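Local atomic coordinates of PTS system, IIA component (Streptococcus pneumoniae serotype 4, PDB entry 5T3U), a protein that probably relays phosphoryl groups as the IIA component of a mannose-family sugar phosphotransferase system associated with pneumococcal fucose utilization. Residues A[52-57]-A[87-92]; A[36-41]-A[113-118]. All coordinates share one frame; numbering follows the deposited sequence.

Contact 1. Residues A[52-57]-A[87-92]; sequences EFEHYF and LSRFLN
Glu54 and Arg89 join helices 50-65 and 81-90 by a salt bridge, in which Arg89 NH2 stands 2.7 Å from Glu54 OE2. The N-H points almost straight at the oxygen (165°) and the acceptor lies close to the guanidinium plane, yet OE2 is met from above the carboxylate plane rather than within it. The two flat groups are 35° apart and the side chains run nearly at right angles. Bends at chi2 and chi3 fold the arginine so that one terminal nitrogen reaches the acid, and Lys58, one turn beyond Glu54 on helix 50-65, also touches the Arg89 side chain. Beside this polar bridge two buried rings meet rim to rim: Phe57 CE2 lies 3.9 Å from Phe90 CE2, each carbon near the plane of the other ring. Arg89 CG lies 3.5 Å above the plane of the Phe90 ring, toward its rim. Phe90 also packs on Val61 and Asp62, and its backbone O accepts a hydrogen bond from Lys135 of the second subunit. Phe57 leads inward to Val85 and Ala86 of helix 81-90 and to Leu42, Leu12 and Ala14, and thus seats helix 50-65 on strands 39-44 and 7-16 and against helix 81-90.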
ATOM      1  N   GLU A  52      -9.513 -21.987  -6.268  1.00 37.08           N
ATOM      2  CA  GLU A  52      -8.689 -22.341  -5.099  1.00 37.40           C
ATOM      3  C   GLU A  52      -8.549 -21.161  -4.113  1.00 36.88           C
ATOM      4  O   GLU A  52      -8.669 -21.333  -2.901  1.00 36.98           O
ATOM      5  CB  GLU A  52      -7.314 -22.888  -5.515  1.00 38.13           C
ATOM      6  CG  GLU A  52      -6.324 -21.834  -6.070  1.00 42.71           C
ATOM      7  CD  GLU A  52      -5.205 -22.414  -6.964  1.00 47.43           C
ATOM      8  OE1 GLU A  52      -5.061 -21.985  -8.146  1.00 45.26           O
ATOM      9  OE2 GLU A  52      -4.465 -23.304  -6.490  1.00 53.18           O
ATOM     10  N   PHE A  53      -8.322 -19.961  -4.644  1.00 36.26           N
ATOM     11  CA  PHE A  53      -8.120 -18.760  -3.825  1.00 36.01           C
ATOM     12  C   PHE A  53      -9.328 -18.467  -2.901  1.00 36.13           C
ATOM     13  O   PHE A  53      -9.189 -18.175  -1.707  1.00 35.64           O
ATOM     14  CB  PHE A  53      -7.818 -17.569  -4.751  1.00 35.81           C
ATOM     15  CG  PHE A  53      -7.867 -16.227  -4.063  1.00 35.23           C
ATOM     16  CD1 PHE A  53      -8.994 -15.420  -4.176  1.00 34.67           C
ATOM     17  CD2 PHE A  53      -6.796 -15.785  -3.284  1.00 33.50           C
ATOM     18  CE1 PHE A  53      -9.054 -14.191  -3.524  1.00 35.91           C
ATOM     19  CE2 PHE A  53      -6.833 -14.535  -2.641  1.00 34.65           C
ATOM     20  CZ  PHE A  53      -7.956 -13.737  -2.757  1.00 35.15           C
ATOM     21  N   GLU A  54     -10.511 -18.525  -3.499  1.00 35.77           N
ATOM     22  CA  GLU A  54     -11.796 -18.323  -2.849  1.00 35.60           C
ATOM     23  C   GLU A  54     -11.949 -19.059  -1.504  1.00 34.81           C
ATOM     24  O   GLU A  54     -12.393 -18.480  -0.509  1.00 33.64           O
ATOM     25  CB  GLU A  54     -12.822 -18.831  -3.852  1.00 36.49           C
ATOM     26  CG  GLU A  54     -14.204 -18.660  -3.535  1.00 39.06           C
ATOM     27  CD  GLU A  54     -14.731 -19.761  -2.651  1.00 39.46           C
ATOM     28  OE1 GLU A  54     -14.711 -20.983  -3.011  1.00 40.46           O
ATOM     29  OE2 GLU A  54     -15.177 -19.347  -1.586  1.00 37.90           O
ATOM     30  N   HIS A  55     -11.607 -20.337  -1.449  1.00 35.00           N
ATOM     31  CA  HIS A  55     -11.843 -21.023  -0.195  1.00 36.13           C
ATOM     32  C   HIS A  55     -10.740 -20.831   0.833  1.00 35.17           C
ATOM     33  O   HIS A  55     -11.008 -20.849   2.028  1.00 34.99           O
ATOM     34  CB  HIS A  55     -12.314 -22.480  -0.362  1.00 36.19           C
ATOM     35  CG  HIS A  55     -11.445 -23.303  -1.247  1.00 38.81           C
ATOM     36  ND1 HIS A  55     -10.147 -23.636  -0.911  1.00 40.37           N
ATOM     37  CD2 HIS A  55     -11.702 -23.918  -2.431  1.00 39.37           C
ATOM     38  CE1 HIS A  55      -9.623 -24.379  -1.878  1.00 41.15           C
ATOM     39  NE2 HIS A  55     -10.547 -24.567  -2.806  1.00 41.01           N
ATOM     40  N   TYR A  56      -9.523 -20.572   0.359  1.00 35.48           N
ATOM     41  CA  TYR A  56      -8.431 -20.137   1.226  1.00 35.91           C
ATOM     42  C   TYR A  56      -8.815 -18.871   1.932  1.00 34.26           C
ATOM     43  O   TYR A  56      -8.627 -18.753   3.147  1.00 33.98           O
ATOM     44  CB  TYR A  56      -7.171 -19.806   0.427  1.00 37.29           C
ATOM     45  CG  TYR A  56      -6.412 -20.961  -0.141  1.00 43.09           C
ATOM     46  CD1 TYR A  56      -6.386 -22.214   0.491  1.00 49.63           C
ATOM     47  CD2 TYR A  56      -5.666 -20.789  -1.316  1.00 47.99           C
ATOM     48  CE1 TYR A  56      -5.639 -23.292  -0.068  1.00 52.60           C
ATOM     49  CE2 TYR A  56      -4.931 -21.826  -1.867  1.00 51.56           C
ATOM     50  CZ  TYR A  56      -4.918 -23.070  -1.249  1.00 54.22           C
ATOM     51  OH  TYR A  56      -4.166 -24.066  -1.836  1.00 57.48           O
ATOM     52  N   PHE A  57      -9.340 -17.925   1.146  1.00 32.82           N
ATOM     53  CA  PHE A  57      -9.864 -16.656   1.647  1.00 31.58           C
ATOM     54  C   PHE A  57     -10.950 -16.836   2.711  1.00 31.39           C
ATOM     55  O   PHE A  57     -10.879 -16.255   3.795  1.00 30.24           O
ATOM     56  CB  PHE A  57     -10.390 -15.762   0.500  1.00 30.91           C
ATOM     57  CG  PHE A  57     -10.794 -14.394   0.967  1.00 30.91           C
ATOM     58  CD1 PHE A  57      -9.904 -13.337   0.911  1.00 32.28           C
ATOM     59  CD2 PHE A  57     -12.041 -14.180   1.526  1.00 29.87           C
ATOM     60  CE1 PHE A  57     -10.264 -12.068   1.402  1.00 32.31           C
ATOM     61  CE2 PHE A  57     -12.408 -12.934   2.014  1.00 30.32           C
ATOM     62  CZ  PHE A  57     -11.499 -11.873   1.950  1.00 31.73           C
ATOM     63  N   LEU A  87     -16.498  -9.476  -0.662  1.00 30.06           N
ATOM     64  CA  LEU A  87     -17.820  -8.893  -0.670  1.00 31.19           C
ATOM     65  C   LEU A  87     -18.903  -9.971  -0.895  1.00 31.48           C
ATOM     66  O   LEU A  87     -19.928  -9.967  -0.213  1.00 31.48           O
ATOM     67  CB  LEU A  87     -17.931  -7.791  -1.732  1.00 30.85           C
ATOM     68  CG  LEU A  87     -19.246  -6.996  -1.726  1.00 32.32           C
ATOM     69  CD1 LEU A  87     -19.440  -6.186  -0.462  1.00 28.12           C
ATOM     70  CD2 LEU A  87     -19.328  -6.068  -2.945  1.00 34.44           C
ATOM     71  N   SER A  88     -18.664 -10.896  -1.822  1.00 31.46           N
ATOM     72  CA  SER A  88     -19.673 -11.904  -2.099  1.00 31.49           C
ATOM     73  C   SER A  88     -19.811 -12.870  -0.933  1.00 32.57           C
ATOM     74  O   SER A  88     -20.929 -13.172  -0.517  1.00 32.70           O
ATOM     75  CB  SER A  88     -19.424 -12.617  -3.430  1.00 30.39           C
ATOM     76  OG  SER A  88     -20.166 -11.980  -4.465  1.00 30.24           O
ATOM     77  N   ARG A  89     -18.673 -13.307  -0.381  1.00 32.75           N
ATOM     78  CA  ARG A  89     -18.688 -14.308   0.665  1.00 32.72           C
ATOM     79  C   ARG A  89     -19.237 -13.775   1.992  1.00 33.28           C
ATOM     80  O   ARG A  89     -19.971 -14.490   2.688  1.00 34.93           O
ATOM     81  CB  ARG A  89     -17.305 -14.969   0.819  1.00 32.04           C
ATOM     82  CG  ARG A  89     -17.239 -16.046   1.886  1.00 31.80           C
ATOM     83  CD  ARG A  89     -18.217 -17.205   1.596  1.00 29.78           C
ATOM     84  NE  ARG A  89     -17.703 -18.094   0.563  1.00 31.29           N
ATOM     85  CZ  ARG A  89     -18.259 -19.253   0.213  1.00 34.59           C
ATOM     86  NH1 ARG A  89     -19.394 -19.673   0.792  1.00 34.38           N
ATOM     87  NH2 ARG A  89     -17.684 -19.994  -0.724  1.00 31.77           N
ATOM     88  N   PHE A  90     -18.930 -12.522   2.327  1.00 32.65           N
ATOM     89  CA  PHE A  90     -19.303 -11.958   3.630  1.00 31.77           C
ATOM     90  C   PHE A  90     -20.231 -10.755   3.566  1.00 32.32           C
ATOM     91  O   PHE A  90     -20.300  -9.973   4.515  1.00 32.16           O
ATOM     92  CB  PHE A  90     -18.034 -11.669   4.460  1.00 31.50           C
ATOM     93  CG  PHE A  90     -17.205 -12.920   4.725  1.00 29.28           C
ATOM     94  CD1 PHE A  90     -17.641 -13.875   5.652  1.00 28.76           C
ATOM     95  CD2 PHE A  90     -16.044 -13.166   4.015  1.00 26.01           C
ATOM     96  CE1 PHE A  90     -16.907 -15.039   5.891  1.00 28.20           C
ATOM     97  CE2 PHE A  90     -15.298 -14.330   4.235  1.00 26.38           C
ATOM     98  CZ  PHE A  90     -15.733 -15.266   5.181  1.00 28.50           C
ATOM     99  N   LEU A  91     -20.971 -10.643   2.457  1.00 32.72           N
ATOM    100  CA  LEU A  91     -21.828  -9.498   2.163  1.00 33.33           C
ATOM    101  C   LEU A  91     -22.626  -8.982   3.352  1.00 34.09           C
ATOM    102  O   LEU A  91     -22.588  -7.790   3.645  1.00 33.66           O
ATOM    103  CB  LEU A  91     -22.794  -9.814   1.009  1.00 33.32           C
ATOM    104  CG  LEU A  91     -23.724  -8.671   0.577  1.00 34.18           C
ATOM    105  CD1 LEU A  91     -22.923  -7.449   0.063  1.00 30.76           C
ATOM    106  CD2 LEU A  91     -24.736  -9.155  -0.455  1.00 32.73           C
ATOM    107  N   ASN A  92     -23.367  -9.880   4.016  1.00 34.79           N
ATOM    108  CA  ASN A  92     -24.264  -9.482   5.085  1.00 35.12           C
ATOM    109  C   ASN A  92     -23.769  -9.890   6.472  1.00 35.53           C
ATOM    110  O   ASN A  92     -24.516  -9.748   7.450  1.00 35.85           O
ATOM    111  CB  ASN A  92     -25.694 -10.012   4.844  1.00 35.80           C
ATOM    112  CG  ASN A  92     -26.368  -9.397   3.609  1.00 36.52           C
ATOM    113  OD1 ASN A  92     -26.992 -10.108   2.809  1.00 38.06           O
ATOM    114  ND2 ASN A  92     -26.243  -8.103   3.449  1.00 34.06           N
TER

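Contact 2. Residues A[36-41]-A[113-118]; sequences NDRVRT and SYDSKI
Arg38 meets Asp115 through charge: its two terminal nitrogens converge on the single oxygen OD1, NH1 at 2.8 Å and NH2 at 3.1 Å from Asp115 OD1. The NH1 bond uses the syn lone pair, whereas NH2 comes from above the carboxylate plane; both keep the acceptor near the guanidinium plane, with the two flat groups turned 44° apart. Among backbone acceptors, Tyr114 O receives a weak, bent bond from Arg38 NH2 (122°), and the same nitrogen also bonds to Arg9 O. Cation-pi stacking adds a further hold. The guanidinium lies over the Tyr114 ring, Arg38 CZ 4.0 Å from the centroid of the Tyr114 ring and the planes inclined by 30°. Bends at chi2 and chi3 curl the arginine onto that face. Apolar packing uses the ring's rim, where Val39 CG2 sits 3.7 Å from Tyr114 CE2, in the ring plane; Val39 also touches Leu24 of helix 19-31. The type I beta turn Ser113-Ser116 presents Tyr114 and Asp115 together at its two central positions. The arrangement ties the turn following helix 104-112 to the start of strand 39-44, outermost in this chain's sheet, in the open parallel alpha/beta architecture of the mannose-type IIA fold.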
ATOM      1  N   ASN A  36      -0.685 -15.145  14.109  1.00 34.05           N
ATOM      2  CA  ASN A  36      -1.698 -15.737  13.245  1.00 35.65           C
ATOM      3  C   ASN A  36      -3.145 -15.732  13.757  1.00 33.96           C
ATOM      4  O   ASN A  36      -4.076 -15.794  12.981  1.00 33.29           O
ATOM      5  CB  ASN A  36      -1.292 -17.210  13.050  1.00 37.97           C
ATOM      6  CG  ASN A  36      -1.551 -17.693  11.675  1.00 43.43           C
ATOM      7  OD1 ASN A  36      -1.512 -16.918  10.711  1.00 50.17           O
ATOM      8  ND2 ASN A  36      -1.798 -19.006  11.545  1.00 49.74           N
ATOM      9  N   ASP A  37      -3.334 -15.695  15.063  1.00 32.65           N
ATOM     10  CA  ASP A  37      -4.677 -15.596  15.605  1.00 32.71           C
ATOM     11  C   ASP A  37      -5.200 -14.155  15.576  1.00 31.37           C
ATOM     12  O   ASP A  37      -6.342 -13.931  15.954  1.00 31.64           O
ATOM     13  CB  ASP A  37      -4.729 -16.136  17.047  1.00 32.63           C
ATOM     14  CG  ASP A  37      -3.756 -15.424  17.964  1.00 35.43           C
ATOM     15  OD1 ASP A  37      -2.726 -14.930  17.462  1.00 35.57           O
ATOM     16  OD2 ASP A  37      -4.001 -15.366  19.193  1.00 40.71           O
ATOM     17  N   ARG A  38      -4.366 -13.180  15.186  1.00 29.41           N
ATOM     18  CA  ARG A  38      -4.815 -11.764  15.120  1.00 28.17           C
ATOM     19  C   ARG A  38      -4.709 -11.155  13.724  1.00 27.36           C
ATOM     20  O   ARG A  38      -5.523 -10.330  13.344  1.00 27.89           O
ATOM     21  CB  ARG A  38      -4.016 -10.860  16.072  1.00 27.47           C
ATOM     22  CG  ARG A  38      -3.944 -11.308  17.494  1.00 28.25           C
ATOM     23  CD  ARG A  38      -5.321 -11.449  18.140  1.00 25.06           C
ATOM     24  NE  ARG A  38      -6.171 -10.251  18.042  1.00 24.42           N
ATOM     25  CZ  ARG A  38      -6.128  -9.207  18.871  1.00 26.49           C
ATOM     26  NH1 ARG A  38      -5.248  -9.161  19.863  1.00 27.10           N
ATOM     27  NH2 ARG A  38      -6.965  -8.181  18.701  1.00 26.94           N
ATOM     28  N   VAL A  39      -3.678 -11.529  12.980  1.00 27.45           N
ATOM     29  CA  VAL A  39      -3.392 -10.942  11.669  1.00 26.88           C
ATOM     30  C   VAL A  39      -2.905 -11.981  10.704  1.00 26.75           C
ATOM     31  O   VAL A  39      -2.054 -12.831  11.041  1.00 26.57           O
ATOM     32  CB  VAL A  39      -2.315  -9.794  11.746  1.00 27.88           C
ATOM     33  CG1 VAL A  39      -2.115  -9.147  10.360  1.00 27.30           C
ATOM     34  CG2 VAL A  39      -2.724  -8.733  12.772  1.00 26.31           C
ATOM     35  N   ARG A  40      -3.469 -11.927   9.500  1.00 26.98           N
ATOM     36  CA  ARG A  40      -3.071 -12.841   8.419  1.00 26.98           C
ATOM     37  C   ARG A  40      -2.975 -12.118   7.093  1.00 26.84           C
ATOM     38  O   ARG A  40      -3.606 -11.078   6.899  1.00 26.99           O
ATOM     39  CB  ARG A  40      -4.089 -13.993   8.297  1.00 26.86           C
ATOM     40  CG  ARG A  40      -3.983 -14.973   9.476  1.00 29.09           C
ATOM     41  CD  ARG A  40      -4.909 -16.174   9.258  1.00 29.84           C
ATOM     42  NE  ARG A  40      -5.140 -16.848  10.533  1.00 30.96           N
ATOM     43  CZ  ARG A  40      -5.729 -18.035  10.659  1.00 31.97           C
ATOM     44  NH1 ARG A  40      -6.137 -18.701   9.579  1.00 29.09           N
ATOM     45  NH2 ARG A  40      -5.878 -18.560  11.872  1.00 30.25           N
ATOM     46  N   THR A  41      -2.223 -12.691   6.163  1.00 27.48           N
ATOM     47  CA  THR A  41      -2.239 -12.174   4.807  1.00 28.30           C
ATOM     48  C   THR A  41      -2.594 -13.255   3.798  1.00 29.33           C
ATOM     49  O   THR A  41      -2.405 -14.443   4.058  1.00 29.70           O
ATOM     50  CB  THR A  41      -0.874 -11.557   4.409  1.00 28.39           C
ATOM     51  OG1 THR A  41       0.103 -12.595   4.277  1.00 29.73           O
ATOM     52  CG2 THR A  41      -0.431 -10.560   5.457  1.00 26.62           C
ATOM     53  N   SER A 113      -4.502  -0.530  17.209  1.00 30.38           N
ATOM     54  CA  SER A 113      -5.762  -0.327  17.917  1.00 29.19           C
ATOM     55  C   SER A 113      -6.623  -1.604  18.011  1.00 28.84           C
ATOM     56  O   SER A 113      -7.794  -1.546  18.428  1.00 27.91           O
ATOM     57  CB  SER A 113      -6.544   0.825  17.278  1.00 29.16           C
ATOM     58  OG  SER A 113      -6.945   0.498  15.949  1.00 30.95           O
ATOM     59  N   TYR A 114      -6.049  -2.760  17.672  1.00 27.91           N
ATOM     60  CA  TYR A 114      -6.885  -3.962  17.597  1.00 28.02           C
ATOM     61  C   TYR A 114      -7.323  -4.581  18.948  1.00 28.69           C
ATOM     62  O   TYR A 114      -8.095  -5.552  18.978  1.00 28.39           O
ATOM     63  CB  TYR A 114      -6.351  -4.998  16.609  1.00 27.36           C
ATOM     64  CG  TYR A 114      -5.027  -5.705  16.894  1.00 27.88           C
ATOM     65  CD1 TYR A 114      -4.405  -5.673  18.147  1.00 28.38           C
ATOM     66  CD2 TYR A 114      -4.414  -6.442  15.878  1.00 26.40           C
ATOM     67  CE1 TYR A 114      -3.204  -6.367  18.371  1.00 28.76           C
ATOM     68  CE2 TYR A 114      -3.241  -7.107  16.078  1.00 26.73           C
ATOM     69  CZ  TYR A 114      -2.634  -7.075  17.323  1.00 28.68           C
ATOM     70  OH  TYR A 114      -1.450  -7.759  17.483  1.00 31.25           O
ATOM     71  N   ASP A 115      -6.849  -4.004  20.052  1.00 28.44           N
ATOM     72  CA  ASP A 115      -7.314  -4.424  21.373  1.00 29.70           C
ATOM     73  C   ASP A 115      -8.158  -3.336  22.006  1.00 30.34           C
ATOM     74  O   ASP A 115      -8.507  -3.399  23.193  1.00 31.30           O
ATOM     75  CB  ASP A 115      -6.137  -4.785  22.292  1.00 28.88           C
ATOM     76  CG  ASP A 115      -5.372  -5.977  21.794  1.00 28.96           C
ATOM     77  OD1 ASP A 115      -6.014  -6.967  21.396  1.00 29.74           O
ATOM     78  OD2 ASP A 115      -4.123  -5.930  21.808  1.00 29.92           O
ATOM     79  N   SER A 116      -8.511  -2.357  21.193  1.00 30.87           N
ATOM     80  CA  SER A 116      -9.206  -1.188  21.672  1.00 31.37           C
ATOM     81  C   SER A 116     -10.548  -1.010  20.944  1.00 31.36           C
ATOM     82  O   SER A 116     -10.779  -1.595  19.882  1.00 30.30           O
ATOM     83  CB  SER A 116      -8.303   0.039  21.501  1.00 31.13           C
ATOM     84  OG  SER A 116      -9.041   1.232  21.706  1.00 33.71           O
ATOM     85  N   LYS A 117     -11.435  -0.218  21.542  1.00 32.03           N
ATOM     86  CA  LYS A 117     -12.590   0.334  20.823  1.00 32.85           C
ATOM     87  C   LYS A 117     -12.075   1.266  19.734  1.00 31.44           C
ATOM     88  O   LYS A 117     -11.114   2.015  19.950  1.00 30.81           O
ATOM     89  CB  LYS A 117     -13.489   1.143  21.778  1.00 34.05           C
ATOM     90  CG  LYS A 117     -14.752   0.409  22.254  1.00 40.26           C
ATOM     91  CD  LYS A 117     -15.556   1.258  23.248  1.00 47.21           C
ATOM     92  CE  LYS A 117     -17.015   0.765  23.359  1.00 51.75           C
ATOM     93  NZ  LYS A 117     -17.896   1.774  24.081  1.00 54.94           N
ATOM     94  N   ILE A 118     -12.705   1.240  18.565  1.00 30.88           N
ATOM     95  CA  ILE A 118     -12.296   2.173  17.502  1.00 30.74           C
ATOM     96  C   ILE A 118     -13.480   2.903  16.871  1.00 30.89           C
ATOM     97  O   ILE A 118     -14.614   2.447  16.961  1.00 30.10           O
ATOM     98  CB  ILE A 118     -11.474   1.472  16.388  1.00 29.73           C
ATOM     99  CG1 ILE A 118     -12.328   0.419  15.672  1.00 30.06           C
ATOM    100  CG2 ILE A 118     -10.213   0.881  16.965  1.00 28.38           C
ATOM    101  CD1 ILE A 118     -11.747  -0.072  14.346  1.00 30.94           C
TER

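Strand 39-44 and helix 50-65 follow each other in the chain, so contact 2 holds the beginning of a strand-helix unit whose helix enters contact 1. The centres of the two contacts are 20 Å apart, and their nearest atoms, about 7 Å apart, do not touch. Leu42, further along the strand of contact 2, links that strand to contact 1 through Phe57, while Arg40 forms a salt bridge with Glu63 further along helix 50-65, a polar tie between the two regions. Contact 1 joins two helices and borders the second subunit; no other chain of the assembly touches the segments of contact 2. Both contain an arginine-carboxylate bridge, but only in contact 2 does the bridging arginine stack on an aromatic ring across the contact.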